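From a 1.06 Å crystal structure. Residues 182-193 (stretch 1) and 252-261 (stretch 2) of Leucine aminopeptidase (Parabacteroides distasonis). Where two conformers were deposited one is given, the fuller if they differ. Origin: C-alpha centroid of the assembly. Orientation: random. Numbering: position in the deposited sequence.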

# COMPACT_ATOMS: atom_id res chain seq x y z
N TRP A 182 9.61 3.22 -10.81
CA TRP A 182 8.95 4.51 -10.83
C TRP A 182 9.83 5.61 -10.25
O TRP A 182 9.87 6.72 -10.75
CB TRP A 182 7.64 4.40 -10.05
CG TRP A 182 6.94 5.72 -9.88
CD1 TRP A 182 6.08 6.34 -10.75
CD2 TRP A 182 7.10 6.61 -8.76
NE1 TRP A 182 5.70 7.54 -10.22
CE2 TRP A 182 6.31 7.75 -9.00
CE3 TRP A 182 7.79 6.53 -7.56
CZ2 TRP A 182 6.21 8.78 -8.07
CZ3 TRP A 182 7.71 7.58 -6.64
CH2 TRP A 182 6.93 8.68 -6.91
N ALA A 183 10.53 5.29 -9.17
CA ALA A 183 11.29 6.32 -8.48
C ALA A 183 12.40 6.86 -9.39
O ALA A 183 12.78 8.02 -9.29
CB ALA A 183 11.83 5.83 -7.16
N LYS A 184 12.93 6.00 -10.25
CA LYS A 184 13.93 6.38 -11.21
C LYS A 184 13.32 6.97 -12.47
O LYS A 184 13.95 7.77 -13.12
CB LYS A 184 14.76 5.12 -11.57
CG LYS A 184 15.83 5.31 -12.59
CD LYS A 184 16.62 4.01 -12.86
CE LYS A 184 17.61 4.16 -13.99
NZ LYS A 184 18.44 5.35 -13.84
N ASN A 185 12.10 6.58 -12.82
CA ASN A 185 11.38 6.93 -14.03
C ASN A 185 9.98 7.39 -13.65
O ASN A 185 9.02 6.69 -13.92
CB ASN A 185 11.23 5.69 -14.94
CG ASN A 185 12.55 5.12 -15.37
OD1 ASN A 185 13.23 5.67 -16.25
ND2 ASN A 185 12.97 4.03 -14.75
N PRO A 186 9.84 8.58 -13.04
CA PRO A 186 8.51 8.91 -12.56
C PRO A 186 7.56 9.21 -13.69
O PRO A 186 7.97 9.49 -14.81
CB PRO A 186 8.76 10.12 -11.66
CG PRO A 186 10.04 10.69 -12.17
CD PRO A 186 10.87 9.49 -12.56
N HIS A 187 6.28 9.19 -13.39
CA HIS A 187 5.26 9.37 -14.42
C HIS A 187 5.17 10.77 -14.99
O HIS A 187 4.59 10.97 -16.05
CB HIS A 187 3.89 8.96 -13.85
CG HIS A 187 3.46 9.80 -12.71
ND1 HIS A 187 4.03 9.72 -11.46
CD2 HIS A 187 2.51 10.77 -12.65
CE1 HIS A 187 3.45 10.63 -10.69
NE2 HIS A 187 2.57 11.32 -11.41
N VAL A 188 5.67 11.75 -14.24
CA VAL A 188 5.88 13.10 -14.74
C VAL A 188 7.34 13.46 -14.34
O VAL A 188 7.86 13.02 -13.31
CB VAL A 188 4.89 14.13 -14.23
CG1 VAL A 188 3.45 13.81 -14.69
CG2 VAL A 188 4.96 14.18 -12.80
N PRO A 189 8.00 14.27 -15.19
CA PRO A 189 9.41 14.56 -14.93
C PRO A 189 9.67 15.23 -13.59
O PRO A 189 8.90 16.11 -13.18
CB PRO A 189 9.75 15.55 -16.07
CG PRO A 189 8.80 15.28 -17.14
CD PRO A 189 7.54 14.80 -16.47
N ASN A 190 10.66 14.74 -12.87
CA ASN A 190 11.07 15.30 -11.59
C ASN A 190 9.92 15.38 -10.61
O ASN A 190 9.83 16.31 -9.79
CB ASN A 190 11.75 16.64 -11.75
CG ASN A 190 12.99 16.56 -12.60
OD1 ASN A 190 13.07 17.23 -13.60
ND2 ASN A 190 13.86 15.61 -12.30
N TYR A 191 9.07 14.37 -10.61
CA TYR A 191 7.93 14.32 -9.73
C TYR A 191 8.38 14.56 -8.30
O TYR A 191 9.31 13.91 -7.83
CB TYR A 191 7.23 12.96 -9.83
CG TYR A 191 6.11 12.83 -8.83
CD1 TYR A 191 4.88 13.40 -9.05
CD2 TYR A 191 6.30 12.22 -7.59
CE1 TYR A 191 3.87 13.36 -8.08
CE2 TYR A 191 5.30 12.14 -6.67
CZ TYR A 191 4.09 12.73 -6.89
OH TYR A 191 3.13 12.65 -5.93
N THR A 192 7.61 15.37 -7.59
CA THR A 192 7.80 15.57 -6.17
C THR A 192 6.44 15.70 -5.48
O THR A 192 5.42 15.95 -6.11
CB THR A 192 8.70 16.78 -5.89
OG1 THR A 192 9.12 16.72 -4.53
CG2 THR A 192 8.01 18.08 -6.18
N ALA A 193 6.48 15.57 -4.17
CA ALA A 193 5.33 15.82 -3.31
C ALA A 193 5.87 16.29 -1.98
O ALA A 193 7.02 16.05 -1.64
CB ALA A 193 4.49 14.52 -3.15
N GLN A 252 10.69 3.17 1.41
CA GLN A 252 12.15 3.41 1.44
C GLN A 252 12.68 3.82 0.07
O GLN A 252 13.62 4.59 -0.03
CB GLN A 252 12.92 2.24 1.98
CG GLN A 252 13.12 1.13 1.07
CD GLN A 252 13.75 -0.04 1.80
OE1 GLN A 252 13.23 -0.47 2.82
NE2 GLN A 252 14.81 -0.63 1.22
N TYR A 253 12.06 3.28 -0.99
CA TYR A 253 12.49 3.56 -2.33
C TYR A 253 11.96 4.88 -2.86
O TYR A 253 12.59 5.51 -3.69
CB TYR A 253 12.18 2.35 -3.23
CG TYR A 253 12.95 1.13 -2.91
CD1 TYR A 253 14.29 1.02 -3.27
CD2 TYR A 253 12.37 0.10 -2.21
CE1 TYR A 253 15.02 -0.15 -2.97
CE2 TYR A 253 13.09 -1.05 -1.87
CZ TYR A 253 14.39 -1.18 -2.25
OH TYR A 253 15.07 -2.32 -1.96
N VAL A 254 10.80 5.31 -2.34
CA VAL A 254 10.31 6.65 -2.63
C VAL A 254 11.25 7.67 -1.97
O VAL A 254 11.63 8.66 -2.61
CB VAL A 254 8.87 6.83 -2.17
CG1 VAL A 254 8.43 8.27 -2.31
CG2 VAL A 254 7.93 5.85 -2.92
N ILE A 255 11.67 7.42 -0.73
CA ILE A 255 12.58 8.30 0.00
C ILE A 255 13.91 8.39 -0.74
O ILE A 255 14.40 9.48 -1.05
CB ILE A 255 12.76 7.78 1.45
CG1 ILE A 255 11.46 7.96 2.25
CG2 ILE A 255 13.95 8.52 2.14
CD1 ILE A 255 11.42 7.08 3.56
N SER A 256 14.48 7.25 -1.08
CA SER A 256 15.82 7.26 -1.67
C SER A 256 15.81 7.77 -3.11
O SER A 256 16.75 8.45 -3.54
CB SER A 256 16.46 5.89 -1.59
OG SER A 256 15.80 4.90 -2.36
N GLY A 257 14.80 7.39 -3.89
CA GLY A 257 14.77 7.69 -5.31
C GLY A 257 14.18 9.04 -5.68
O GLY A 257 14.56 9.64 -6.68
N ARG A 258 13.17 9.50 -4.91
CA ARG A 258 12.49 10.80 -5.21
C ARG A 258 12.70 11.82 -4.15
O ARG A 258 12.25 12.96 -4.30
CB ARG A 258 10.97 10.74 -5.37
CG ARG A 258 10.42 9.79 -6.37
CD ARG A 258 10.15 10.38 -7.76
NE ARG A 258 11.40 10.31 -8.49
CZ ARG A 258 12.11 11.32 -8.97
NH1 ARG A 258 11.71 12.58 -8.91
NH2 ARG A 258 13.22 11.01 -9.57
N ASN A 259 13.33 11.45 -3.02
CA ASN A 259 13.56 12.38 -1.93
C ASN A 259 12.26 12.98 -1.42
O ASN A 259 12.19 14.15 -1.10
CB ASN A 259 14.54 13.51 -2.34
CG ASN A 259 15.15 14.20 -1.16
OD1 ASN A 259 15.45 13.58 -0.14
ND2 ASN A 259 15.34 15.52 -1.28
N ILE A 260 11.21 12.15 -1.35
CA ILE A 260 9.92 12.54 -0.76
C ILE A 260 9.85 11.90 0.61
O ILE A 260 9.84 10.67 0.70
CB ILE A 260 8.73 12.10 -1.62
CG1 ILE A 260 8.77 12.76 -3.01
CG2 ILE A 260 7.42 12.41 -0.87
CD1 ILE A 260 7.80 12.13 -4.00
N PRO A 261 9.83 12.72 1.69
CA PRO A 261 9.69 12.15 3.04
C PRO A 261 8.39 11.34 3.12
O PRO A 261 7.33 11.90 2.89
CB PRO A 261 9.66 13.38 3.97
CG PRO A 261 10.32 14.48 3.15
CD PRO A 261 9.90 14.20 1.72
O HOH W 1 14.39 13.99 -10.04
O HOH W 2 11.49 14.95 -5.88
O HOH W 3 11.41 15.74 -3.72
O HOH W 4 9.65 16.53 -1.10

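The contact is organised around one arginine. R258, the last helical residue of its stretch, sends its side chain across to a helix end and the loop beyond it, where the carbonyls of A183, at the helix end, and Y191, in the loop, are open to a side-chain donor. R258 NE donates to A183 O at 2.8 Å and R258 NH2 donates to the same A183 O at 3.0 Å, so a single carbonyl oxygen accepts two hydrogen bonds, the NE one being the straighter (162° against 141°). R258 NH1 donates to Y191 O at 2.9 Å. Both carbonyls lie near the guanidinium plane, as good donor geometry requires, which leaves the faces free for packing: P186 CG sits over one of them, 3.9 Å from R258 CZ. R258 NH1 also donates to water 1 at 3.2 Å, and that water accepts from N190 ND2 at 2.8 Å.

The aliphatic part of the arginine is used as well. R258 CD lies over the six-membered ring of W182, 4.2 Å from its centroid, and near the plane of the Y191 ring at its edge. W182 is held from its own side, W182 NE1 donating to H187 ND1 at 3.0 Å.

The backbones come close at G257. G257 CA is 4.9 Å from A183 CA, and an ideal CB there would fall 2.5 Å from A183 CB, a clash.

Beyond the helix, I260 supplies an apolar end: I260 CD1 packs 3.7 Å from Y191 CE2 and 4.2 Å from A193 CB. I260 CD1 also lies 3.7 Å from A193 N, and that amide has no partner anywhere in the model, the one polar atom the contact buries unpaid. Waters lie within donating reach of nearby carbonyls, though they have more acceptors in reach than protons. Water 2 lies 2.7 Å from R258 O and 3.1 Å from Y191 O, while water 3 lies 3.0 Å from R258 O and 2.6 Å from T192 OG1.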